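PDB 4RDL: capsid from Human calicivirus NLV/Boxer/2001/US, which forms the outer shell of the norovirus particle and, through its protruding P domain, the part crystallised here, binds the Lewis y histo-blood group antigen. Local coordinates for residues P208-A213 with S303-L308; G82-N87 with L154-E159; A146-T151 with N194-S199; F14-I19 with S239-E244. All blocks are in the same frame, centred on the assembly; numbering follows the deposited sequence.

Overall arrangement
Interactions 2 and 3 belong to the glycan-binding half of the domain and touch each other, Asn-87 of strand 83-89 packing on Thr-151. Interactions 1 and 4 lie in the other half, their centres about 23 Å apart, and involve the start and end of the modelled chain. Interaction 2 is largely buried and combines a backbone bond with aliphatic packing. Interaction 1 is a surface contact where a phenylalanine ring meets a tyrosine and its backbone oxygen joins a water-bridged polar cluster. The other two are partly buried: interaction 3 is dominated by a histidine ring and has no clear hydrogen bond across it, whereas interaction 4 pairs aromatic packing with a histidine-serine bond beside the second subunit.

Interaction 1: P208-A213 with S303-L308; sequences PGFGEA and SRYYQL
Phe-210 brings the far end of its ring up to Tyr-305, CZ lying 3.4 Å from CD1 of the tyrosine. The two ring planes stand at 74° and meet obliquely, while Tyr-305 CA lies over one face of the phenylalanine, towards its rim. The adjacent ring atom, Phe-210 CE1, is 3.2 Å from Arg-304 O. The backbone of the same phenylalanine carries the polar half of the contact: Gln-307 NE2 donates to Phe-210 O over 3.0 Å, at 158° and with the acceptor in the plane of the amide. The glutamine gets there by a bend at chi2 (62°), which turns CD out of the line of the chain. Phe-210 O also accepts from water 1, whose other proton goes to Glu-212 OE2 at 2.8 Å; the water itself accepts from Leu-308 N, tying the last residue of the chain to the opposite loop.

Both segments are turns. Residues 209-212 form a type I' turn, closed by Glu-212 N to Gly-209 O, which leads into strand 213-220; residues 303-306 form a type I turn following strand 295-302. An ST turn reinforces the latter, Tyr-305 N bonding to Ser-303 OG at 3.0 Å.

Further out, strand 265-272 links the two turns. Lys-270 makes a salt bridge with Glu-212 OE2 and donates to the carbonyls of Arg-304 and Tyr-306, while Glu-212 OE1 is hydrogen-bonded to Tyr-272 and Thr-278. Asp-251 holds the guanidinium of Arg-304 through a second salt bridge.

Interaction 2: G82-N87 with L154-E159; sequences GNYGVN and LEDNNE
Tyr-84 overlaps the side chain of Asp-156 through the CE2 corner of its ring, CE2 lying 3.4 Å from CG of the aspartate. Ring and carboxylate planes are 48° apart, and the two groups cross at a slant. The overlap lies where strand 151-154 runs out beside strand 83-89, its antiparallel neighbour in the sheet of the P2 subdomain, the distal part of the norovirus P domain that carries the glycan sites. Leu-154 N donates to Tyr-84 O over 2.9 Å, from above the carbonyl plane. At the other end of this pair water 2 stands in for a direct backbone bond, accepting from Tyr-84 N and donating to Leu-154 O.

Towards the buried side, Val-86 CG2, anti to its own carbonyl carbon, meets both methyls of Leu-154, with CD1 at 3.5 Å and CD2 almost as near. Ile-77 of strand 72-80 touches both aliphatic side chains, and Val-136 and Ile-138 of strand 133-139 also pack on the leucine.

Past the strand the chain folds through two consecutive Asx turns: Asp-156 OD1 accepts from Asn-158 N at 2.9 Å, and Asn-157 OD1 from Glu-159 N. The first helps hold the carboxylate that lies against the tyrosine, whose hydroxyl is hydrogen-bonded to Asp-161. The side chain of Asp-156 is about 12 Å from a bound fucose. Its other oxygen, OD2, takes a proton from water 3 at 2.6 Å, and this water also makes a weak bond to Tyr-84 OH.

Interaction 3: A146-T151 with N194-S199; sequences APHLGT and NLTQAS
His-148 and Leu-149 carry this contact, both reaching from a short 3-10 turn towards the loop 194-199. The turn begins at Ala-146, whose carbonyl oxygen is gripped by two amides arriving from opposite faces of its plane: Leu-149 N at 2.8 Å and Thr-151 N at 3.2 Å. Pro-147 opens the 3-10 turn. In His-148, CG is anti to the backbone N (chi1 -172°), and the imidazole is laid against Ala-198, whose CA stands 3.8 Å from the ring centroid, 16° off the normal, in a CH-pi contact. The rim of the ring is occupied as well. Thr-196 CG2 meets CD2 of the histidine in the ring plane at 3.8 Å, and Ser-199 OG approaches CE1 at 3.3 Å. ND1, next to CE1 in the ring, is hydrogen-bonded to Ser-101 O, and Phe-99 meets the imidazole edge-to-face; together they help fix its rotation.

Leu-149 follows with a purely aliphatic contact, CD2 touching Leu-195 CD2 at 3.7 Å. Gly-150 takes a positive phi (103°) at which a side chain would press on the preceding carbonyl, and with Thr-151 it faces Ala-146 as a G1 beta bulge. The turn thus joins edge strand 145-146 to strand 151-154, and backbone bonding of Gly-150 to Leu-88 ties it to strand 83-89, while 194-199 belongs to the long connection from strand 167-177 to strand 213-220.

Interaction 4: F14-I19 with S239-E244; sequences FSVPNI and SHFVNE
Phe-14 and Phe-241 form the close-packed end of this contact, with CZ of the first 3.5 Å from CE1 of the second. Their rings are inclined by 32° and meet obliquely. Val-16 CG1 adds a methyl at the edge of the Phe-241 ring, 4.0 Å from CZ, and Ser-15 O lies at the same ring's edge, in its plane. Beside this cluster Pro-17 slides along His-240: CG of the proline is 3.7 Å from CB of the histidine, while its CD makes a CH-pi contact over one imidazole face. Glu-244 CG lies over the opposite face, so the imidazole is sandwiched.

The other side is polar and less closely packed. With CG anti to the backbone N (chi1 -171°) the His-240 ring is carried out beside Pro-17, and its NE2 donates to Ser-15 OG over 2.9 Å, nearly in the imidazole plane. That hydroxyl in turn donates to water 4, which donates to Glu-244 OE1 at 2.8 Å, so that the water bridges serine and carboxylate.

The N-terminal segment lies between helix 235-244 and the sheet of the P1 subdomain. Phe-14 and Val-16 pack on strands 252-258 and 295-302, Phe-14 meeting Phe-298 edge-to-face. Across the dimer interface, Asn-18 N bonds to Asn-243 OD1 on helix 235-244 of the second subunit, and the reciprocal bond forms as well.

Interaction 1: P208-A213 with S303-L308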
# COMPACT_ATOMS: atom_id res chain seq x y z
N PRO A 208 -8.85 -27.71 9.03
CA PRO A 208 -8.25 -29.06 9.09
C PRO A 208 -8.86 -30.01 10.13
O PRO A 208 -8.67 -31.22 10.00
CB PRO A 208 -6.79 -28.76 9.46
CG PRO A 208 -6.87 -27.50 10.25
CD PRO A 208 -7.99 -26.69 9.65
N GLY A 209 -9.56 -29.49 11.13
CA GLY A 209 -10.06 -30.32 12.21
C GLY A 209 -9.46 -29.91 13.55
O GLY A 209 -8.96 -28.79 13.68
N PHE A 210 -9.51 -30.80 14.53
CA PHE A 210 -8.94 -30.54 15.85
C PHE A 210 -9.49 -29.27 16.49
O PHE A 210 -8.81 -28.61 17.29
CB PHE A 210 -7.41 -30.50 15.78
CG PHE A 210 -6.82 -31.63 15.00
CD1 PHE A 210 -6.30 -31.42 13.73
CD2 PHE A 210 -6.82 -32.92 15.51
CE1 PHE A 210 -5.77 -32.47 13.00
CE2 PHE A 210 -6.29 -33.97 14.78
CZ PHE A 210 -5.77 -33.74 13.53
N GLY A 211 -10.74 -28.95 16.15
CA GLY A 211 -11.43 -27.82 16.73
C GLY A 211 -11.05 -26.51 16.07
O GLY A 211 -11.47 -25.44 16.52
N GLU A 212 -10.27 -26.60 15.00
CA GLU A 212 -9.67 -25.40 14.41
C GLU A 212 -10.61 -24.65 13.47
O GLU A 212 -11.46 -25.24 12.79
CB GLU A 212 -8.35 -25.74 13.71
CG GLU A 212 -7.31 -26.27 14.70
CD GLU A 212 -6.03 -26.74 14.04
OE1 GLU A 212 -5.70 -26.27 12.93
OE2 GLU A 212 -5.34 -27.57 14.66
N ALA A 213 -10.42 -23.34 13.45
CA ALA A 213 -11.18 -22.45 12.58
C ALA A 213 -10.23 -21.50 11.88
O ALA A 213 -9.25 -21.04 12.46
CB ALA A 213 -12.20 -21.66 13.40
N SER A 303 3.44 -31.01 14.02
CA SER A 303 2.61 -31.92 13.24
C SER A 303 1.18 -31.41 13.18
O SER A 303 0.78 -30.54 13.97
CB SER A 303 2.69 -33.34 13.80
OG SER A 303 1.56 -33.67 14.59
N ARG A 304 0.41 -31.92 12.24
CA ARG A 304 -0.98 -31.52 12.09
C ARG A 304 -1.78 -31.83 13.36
O ARG A 304 -2.83 -31.24 13.58
CB ARG A 304 -1.62 -32.22 10.90
CG ARG A 304 -1.58 -33.74 10.96
CD ARG A 304 -1.81 -34.33 9.57
NE ARG A 304 -1.69 -35.78 9.55
CZ ARG A 304 -0.56 -36.44 9.32
NH1 ARG A 304 0.57 -35.77 9.10
NH2 ARG A 304 -0.54 -37.77 9.32
N TYR A 305 -1.27 -32.75 14.18
CA TYR A 305 -1.95 -33.18 15.40
C TYR A 305 -1.72 -32.26 16.59
O TYR A 305 -2.33 -32.45 17.64
CB TYR A 305 -1.59 -34.63 15.74
CG TYR A 305 -2.03 -35.59 14.67
CD1 TYR A 305 -3.37 -35.98 14.58
CD2 TYR A 305 -1.14 -36.08 13.73
CE1 TYR A 305 -3.79 -36.84 13.60
CE2 TYR A 305 -1.57 -36.95 12.74
CZ TYR A 305 -2.89 -37.32 12.67
OH TYR A 305 -3.33 -38.18 11.69
N TYR A 306 -0.86 -31.26 16.44
CA TYR A 306 -0.62 -30.30 17.51
C TYR A 306 -1.96 -29.70 17.95
O TYR A 306 -2.69 -29.13 17.14
CB TYR A 306 0.34 -29.20 17.06
CG TYR A 306 0.77 -28.26 18.16
CD1 TYR A 306 2.02 -28.40 18.76
CD2 TYR A 306 -0.06 -27.23 18.60
CE1 TYR A 306 2.43 -27.54 19.76
CE2 TYR A 306 0.35 -26.36 19.60
CZ TYR A 306 1.60 -26.53 20.18
OH TYR A 306 2.02 -25.68 21.19
N GLN A 307 -2.28 -29.83 19.23
CA GLN A 307 -3.59 -29.43 19.73
C GLN A 307 -3.58 -28.03 20.33
O GLN A 307 -2.89 -27.77 21.32
CB GLN A 307 -4.05 -30.43 20.80
CG GLN A 307 -5.47 -30.19 21.25
CD GLN A 307 -6.46 -30.35 20.13
OE1 GLN A 307 -6.74 -31.46 19.68
NE2 GLN A 307 -7.01 -29.23 19.65
N LEU A 308 -4.33 -27.11 19.72
CA LEU A 308 -4.42 -25.76 20.24
C LEU A 308 -5.43 -25.70 21.38
O LEU A 308 -6.38 -26.49 21.41
CB LEU A 308 -4.83 -24.79 19.13
CG LEU A 308 -3.87 -24.71 17.94
CD1 LEU A 308 -4.51 -23.87 16.83
CD2 LEU A 308 -2.55 -24.10 18.37
OXT LEU A 308 -5.31 -24.87 22.29
O HOH W 1 -5.94 -27.76 17.41

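Interaction 2: G82-N87 with L154-E159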
# COMPACT_ATOMS: atom_id res chain seq x y z
N GLY A 82 -21.84 0.97 -28.24
CA GLY A 82 -22.70 1.65 -27.29
C GLY A 82 -22.37 1.45 -25.82
O GLY A 82 -23.15 1.81 -24.94
N ASN A 83 -21.20 0.88 -25.55
CA ASN A 83 -20.81 0.60 -24.17
C ASN A 83 -19.34 0.90 -23.91
O ASN A 83 -18.49 0.73 -24.78
CB ASN A 83 -21.12 -0.85 -23.81
CG ASN A 83 -22.61 -1.15 -23.80
OD1 ASN A 83 -23.16 -1.68 -24.77
ND2 ASN A 83 -23.27 -0.79 -22.71
N TYR A 84 -19.07 1.36 -22.70
CA TYR A 84 -17.70 1.68 -22.30
C TYR A 84 -17.06 0.51 -21.59
O TYR A 84 -17.73 -0.37 -21.07
CB TYR A 84 -17.69 2.92 -21.40
CG TYR A 84 -18.26 4.16 -22.06
CD1 TYR A 84 -17.42 5.10 -22.64
CD2 TYR A 84 -19.63 4.38 -22.09
CE1 TYR A 84 -17.94 6.23 -23.24
CE2 TYR A 84 -20.15 5.51 -22.70
CZ TYR A 84 -19.30 6.43 -23.27
OH TYR A 84 -19.82 7.56 -23.87
N GLY A 85 -15.73 0.50 -21.57
CA GLY A 85 -15.01 -0.55 -20.89
C GLY A 85 -13.55 -0.19 -20.71
O GLY A 85 -13.10 0.89 -21.11
N VAL A 86 -12.81 -1.11 -20.10
CA VAL A 86 -11.37 -0.99 -20.00
C VAL A 86 -10.69 -2.24 -20.57
O VAL A 86 -11.09 -3.37 -20.24
CB VAL A 86 -10.91 -0.76 -18.53
CG1 VAL A 86 -9.39 -0.85 -18.43
CG2 VAL A 86 -11.41 0.58 -18.02
N ASN A 87 -9.70 -2.03 -21.44
CA ASN A 87 -8.77 -3.07 -21.84
C ASN A 87 -7.66 -3.12 -20.82
O ASN A 87 -6.86 -2.19 -20.71
CB ASN A 87 -8.19 -2.78 -23.23
CG ASN A 87 -9.21 -2.93 -24.33
OD1 ASN A 87 -9.90 -3.94 -24.41
ND2 ASN A 87 -9.33 -1.90 -25.18
N LEU A 154 -17.52 -0.74 -18.16
CA LEU A 154 -17.72 0.40 -17.27
C LEU A 154 -19.15 0.90 -17.40
O LEU A 154 -19.66 1.03 -18.51
CB LEU A 154 -16.76 1.53 -17.65
CG LEU A 154 -15.38 1.50 -16.98
CD1 LEU A 154 -14.74 0.11 -16.96
CD2 LEU A 154 -14.46 2.53 -17.65
N GLU A 155 -19.80 1.19 -16.27
CA GLU A 155 -21.12 1.80 -16.32
C GLU A 155 -21.00 3.23 -16.84
O GLU A 155 -20.15 3.99 -16.38
CB GLU A 155 -21.78 1.78 -14.94
CG GLU A 155 -22.01 0.37 -14.42
CD GLU A 155 -22.85 -0.45 -15.38
OE1 GLU A 155 -24.02 -0.07 -15.61
OE2 GLU A 155 -22.34 -1.46 -15.93
N ASP A 156 -21.85 3.60 -17.79
CA ASP A 156 -21.79 4.94 -18.34
C ASP A 156 -22.34 5.95 -17.34
O ASP A 156 -23.49 5.87 -16.94
CB ASP A 156 -22.59 5.00 -19.65
CG ASP A 156 -22.43 6.33 -20.38
OD1 ASP A 156 -21.60 7.16 -19.96
OD2 ASP A 156 -23.15 6.54 -21.38
N ASN A 157 -21.50 6.90 -16.94
CA ASN A 157 -21.93 7.97 -16.05
C ASN A 157 -21.93 9.33 -16.74
O ASN A 157 -21.98 10.37 -16.09
CB ASN A 157 -21.07 8.02 -14.78
CG ASN A 157 -19.61 8.26 -15.08
OD1 ASN A 157 -19.24 8.66 -16.19
ND2 ASN A 157 -18.76 8.02 -14.09
N ASN A 158 -21.87 9.30 -18.07
CA ASN A 158 -21.89 10.50 -18.90
C ASN A 158 -20.63 11.37 -18.77
O ASN A 158 -20.59 12.50 -19.24
CB ASN A 158 -23.14 11.34 -18.62
CG ASN A 158 -24.42 10.63 -19.03
OD1 ASN A 158 -24.44 9.87 -19.99
ND2 ASN A 158 -25.49 10.89 -18.29
N GLU A 159 -19.60 10.83 -18.13
CA GLU A 159 -18.36 11.57 -17.95
C GLU A 159 -17.14 10.74 -18.31
O GLU A 159 -16.06 10.92 -17.74
CB GLU A 159 -18.28 12.12 -16.53
CG GLU A 159 -19.41 13.12 -16.25
CD GLU A 159 -19.49 13.57 -14.81
OE1 GLU A 159 -18.64 13.16 -14.00
OE2 GLU A 159 -20.41 14.35 -14.48
O HOH W 2 -21.08 1.39 -20.78
O HOH W 3 -22.84 8.71 -22.76

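Interaction 3: A146-T151 with N194-S199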
# COMPACT_ATOMS: atom_id res chain seq x y z
N ALA A 146 -15.20 -9.56 -17.77
CA ALA A 146 -14.37 -10.61 -18.34
C ALA A 146 -12.87 -10.31 -18.18
O ALA A 146 -12.11 -10.35 -19.15
CB ALA A 146 -14.72 -10.81 -19.83
N PRO A 147 -12.43 -10.02 -16.94
CA PRO A 147 -11.04 -9.58 -16.78
C PRO A 147 -10.02 -10.63 -17.24
O PRO A 147 -8.95 -10.26 -17.72
CB PRO A 147 -10.93 -9.31 -15.27
CG PRO A 147 -12.03 -10.14 -14.64
CD PRO A 147 -13.16 -10.06 -15.66
N HIS A 148 -10.35 -11.91 -17.10
CA HIS A 148 -9.46 -12.98 -17.54
C HIS A 148 -9.27 -12.93 -19.05
O HIS A 148 -8.24 -13.37 -19.57
CB HIS A 148 -10.04 -14.33 -17.12
CG HIS A 148 -9.13 -15.49 -17.36
ND1 HIS A 148 -7.85 -15.56 -16.83
CD2 HIS A 148 -9.31 -16.65 -18.04
CE1 HIS A 148 -7.29 -16.70 -17.19
NE2 HIS A 148 -8.16 -17.38 -17.92
N LEU A 149 -10.27 -12.40 -19.75
CA LEU A 149 -10.22 -12.23 -21.21
C LEU A 149 -9.61 -10.89 -21.58
O LEU A 149 -9.40 -10.60 -22.76
CB LEU A 149 -11.62 -12.34 -21.82
CG LEU A 149 -12.28 -13.72 -21.88
CD1 LEU A 149 -12.44 -14.31 -20.49
CD2 LEU A 149 -13.62 -13.63 -22.58
N GLY A 150 -9.38 -10.04 -20.58
CA GLY A 150 -8.74 -8.76 -20.79
C GLY A 150 -9.63 -7.53 -20.78
O GLY A 150 -9.13 -6.41 -20.98
N THR A 151 -10.93 -7.71 -20.53
CA THR A 151 -11.86 -6.58 -20.59
C THR A 151 -12.92 -6.58 -19.49
O THR A 151 -13.40 -7.63 -19.07
CB THR A 151 -12.60 -6.48 -21.96
OG1 THR A 151 -13.45 -7.62 -22.13
CG2 THR A 151 -11.60 -6.42 -23.11
N ASN A 194 -18.42 -16.18 -19.38
CA ASN A 194 -19.03 -17.46 -19.76
C ASN A 194 -18.12 -18.31 -20.64
O ASN A 194 -18.53 -19.37 -21.13
CB ASN A 194 -20.38 -17.26 -20.45
CG ASN A 194 -21.41 -16.59 -19.54
OD1 ASN A 194 -21.32 -16.67 -18.32
ND2 ASN A 194 -22.39 -15.93 -20.15
N LEU A 195 -16.88 -17.86 -20.84
CA LEU A 195 -15.97 -18.53 -21.77
C LEU A 195 -15.22 -19.69 -21.13
O LEU A 195 -15.15 -20.79 -21.68
CB LEU A 195 -14.98 -17.54 -22.37
CG LEU A 195 -13.93 -18.14 -23.31
CD1 LEU A 195 -14.59 -18.80 -24.53
CD2 LEU A 195 -12.92 -17.09 -23.75
N THR A 196 -14.65 -19.44 -19.96
CA THR A 196 -13.82 -20.44 -19.32
C THR A 196 -13.70 -20.18 -17.83
O THR A 196 -13.89 -19.05 -17.37
CB THR A 196 -12.41 -20.45 -19.93
OG1 THR A 196 -11.65 -21.53 -19.38
CG2 THR A 196 -11.70 -19.13 -19.66
N GLN A 197 -13.39 -21.21 -17.06
CA GLN A 197 -13.00 -20.99 -15.68
C GLN A 197 -11.59 -20.42 -15.71
O GLN A 197 -10.70 -20.98 -16.36
CB GLN A 197 -13.02 -22.28 -14.87
CG GLN A 197 -12.69 -22.06 -13.40
CD GLN A 197 -12.64 -23.35 -12.61
OE1 GLN A 197 -13.25 -23.46 -11.54
NE2 GLN A 197 -11.92 -24.34 -13.12
N ALA A 198 -11.39 -19.30 -15.03
CA ALA A 198 -10.10 -18.64 -15.06
C ALA A 198 -9.02 -19.61 -14.61
O ALA A 198 -9.21 -20.38 -13.67
CB ALA A 198 -10.10 -17.40 -14.18
N SER A 199 -7.88 -19.59 -15.29
CA SER A 199 -6.78 -20.45 -14.89
C SER A 199 -6.04 -19.86 -13.70
O SER A 199 -6.11 -18.66 -13.43
CB SER A 199 -5.83 -20.70 -16.07
OG SER A 199 -5.54 -19.51 -16.77

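Interaction 4: F14-I19 with S239-E244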
# COMPACT_ATOMS: atom_id res chain seq x y z
N PHE A 14 12.35 -20.66 8.42
CA PHE A 14 11.09 -19.97 8.25
C PHE A 14 10.91 -18.92 9.34
O PHE A 14 11.44 -19.05 10.44
CB PHE A 14 9.93 -20.98 8.29
CG PHE A 14 8.58 -20.36 8.11
CD1 PHE A 14 8.15 -19.95 6.86
CD2 PHE A 14 7.73 -20.19 9.20
CE1 PHE A 14 6.90 -19.37 6.70
CE2 PHE A 14 6.49 -19.62 9.04
CZ PHE A 14 6.07 -19.20 7.79
N SER A 15 10.17 -17.86 9.02
CA SER A 15 9.85 -16.82 9.99
C SER A 15 8.64 -16.06 9.48
O SER A 15 8.28 -16.15 8.31
CB SER A 15 11.02 -15.87 10.20
OG SER A 15 11.29 -15.14 9.00
N VAL A 16 8.00 -15.32 10.38
CA VAL A 16 6.94 -14.39 9.97
C VAL A 16 7.37 -12.98 10.38
O VAL A 16 8.27 -12.82 11.20
CB VAL A 16 5.58 -14.76 10.60
CG1 VAL A 16 5.17 -16.16 10.17
CG2 VAL A 16 5.61 -14.63 12.12
N PRO A 17 6.74 -11.95 9.80
CA PRO A 17 7.16 -10.59 10.15
C PRO A 17 7.10 -10.31 11.65
O PRO A 17 6.17 -10.73 12.35
CB PRO A 17 6.16 -9.71 9.40
CG PRO A 17 5.73 -10.53 8.24
CD PRO A 17 5.69 -11.95 8.76
N ASN A 18 8.12 -9.59 12.10
CA ASN A 18 8.25 -9.05 13.44
C ASN A 18 7.71 -7.62 13.42
O ASN A 18 8.43 -6.66 13.69
CB ASN A 18 9.73 -9.03 13.81
CG ASN A 18 9.98 -8.50 15.19
OD1 ASN A 18 9.20 -8.74 16.11
ND2 ASN A 18 11.09 -7.78 15.35
N ILE A 19 6.44 -7.50 13.02
CA ILE A 19 5.71 -6.24 12.97
C ILE A 19 4.37 -6.43 13.66
O ILE A 19 3.67 -7.42 13.41
CB ILE A 19 5.42 -5.84 11.51
CG1 ILE A 19 6.71 -5.66 10.71
CG2 ILE A 19 4.59 -4.55 11.45
CD1 ILE A 19 6.50 -5.58 9.23
N SER A 239 4.64 -10.53 1.28
CA SER A 239 5.94 -10.07 0.79
C SER A 239 7.07 -10.71 1.58
O SER A 239 8.14 -10.99 1.03
CB SER A 239 6.05 -8.55 0.79
OG SER A 239 5.71 -8.00 2.05
N HIS A 240 6.84 -10.96 2.86
CA HIS A 240 7.83 -11.62 3.69
C HIS A 240 8.16 -13.01 3.14
O HIS A 240 9.32 -13.36 2.97
CB HIS A 240 7.35 -11.72 5.14
CG HIS A 240 8.41 -12.19 6.09
ND1 HIS A 240 9.43 -11.37 6.53
CD2 HIS A 240 8.60 -13.38 6.70
CE1 HIS A 240 10.20 -12.04 7.37
NE2 HIS A 240 9.71 -13.27 7.49
N PHE A 241 7.12 -13.80 2.87
CA PHE A 241 7.35 -15.16 2.37
C PHE A 241 7.98 -15.15 0.98
O PHE A 241 8.83 -15.98 0.67
CB PHE A 241 6.04 -15.97 2.38
CG PHE A 241 5.41 -16.10 3.74
CD1 PHE A 241 6.18 -16.05 4.89
CD2 PHE A 241 4.04 -16.28 3.87
CE1 PHE A 241 5.60 -16.17 6.15
CE2 PHE A 241 3.45 -16.40 5.11
CZ PHE A 241 4.23 -16.35 6.26
N VAL A 242 7.59 -14.20 0.14
CA VAL A 242 8.19 -14.09 -1.18
C VAL A 242 9.68 -13.77 -1.05
O VAL A 242 10.53 -14.35 -1.73
CB VAL A 242 7.49 -13.02 -2.05
CG1 VAL A 242 8.29 -12.75 -3.32
CG2 VAL A 242 6.08 -13.47 -2.39
N ASN A 243 9.99 -12.85 -0.14
CA ASN A 243 11.37 -12.47 0.12
C ASN A 243 12.22 -13.63 0.63
O ASN A 243 13.35 -13.85 0.17
CB ASN A 243 11.40 -11.34 1.14
CG ASN A 243 12.74 -10.66 1.20
OD1 ASN A 243 13.04 -9.80 0.37
ND2 ASN A 243 13.57 -11.04 2.16
N GLU A 244 11.68 -14.38 1.59
CA GLU A 244 12.45 -15.41 2.29
C GLU A 244 12.60 -16.71 1.51
O GLU A 244 13.66 -17.32 1.52
CB GLU A 244 11.82 -15.69 3.66
CG GLU A 244 11.87 -14.52 4.60
CD GLU A 244 13.29 -14.10 4.89
OE1 GLU A 244 13.97 -14.79 5.68
OE2 GLU A 244 13.74 -13.08 4.32
O HOH W 4 12.40 -16.74 6.91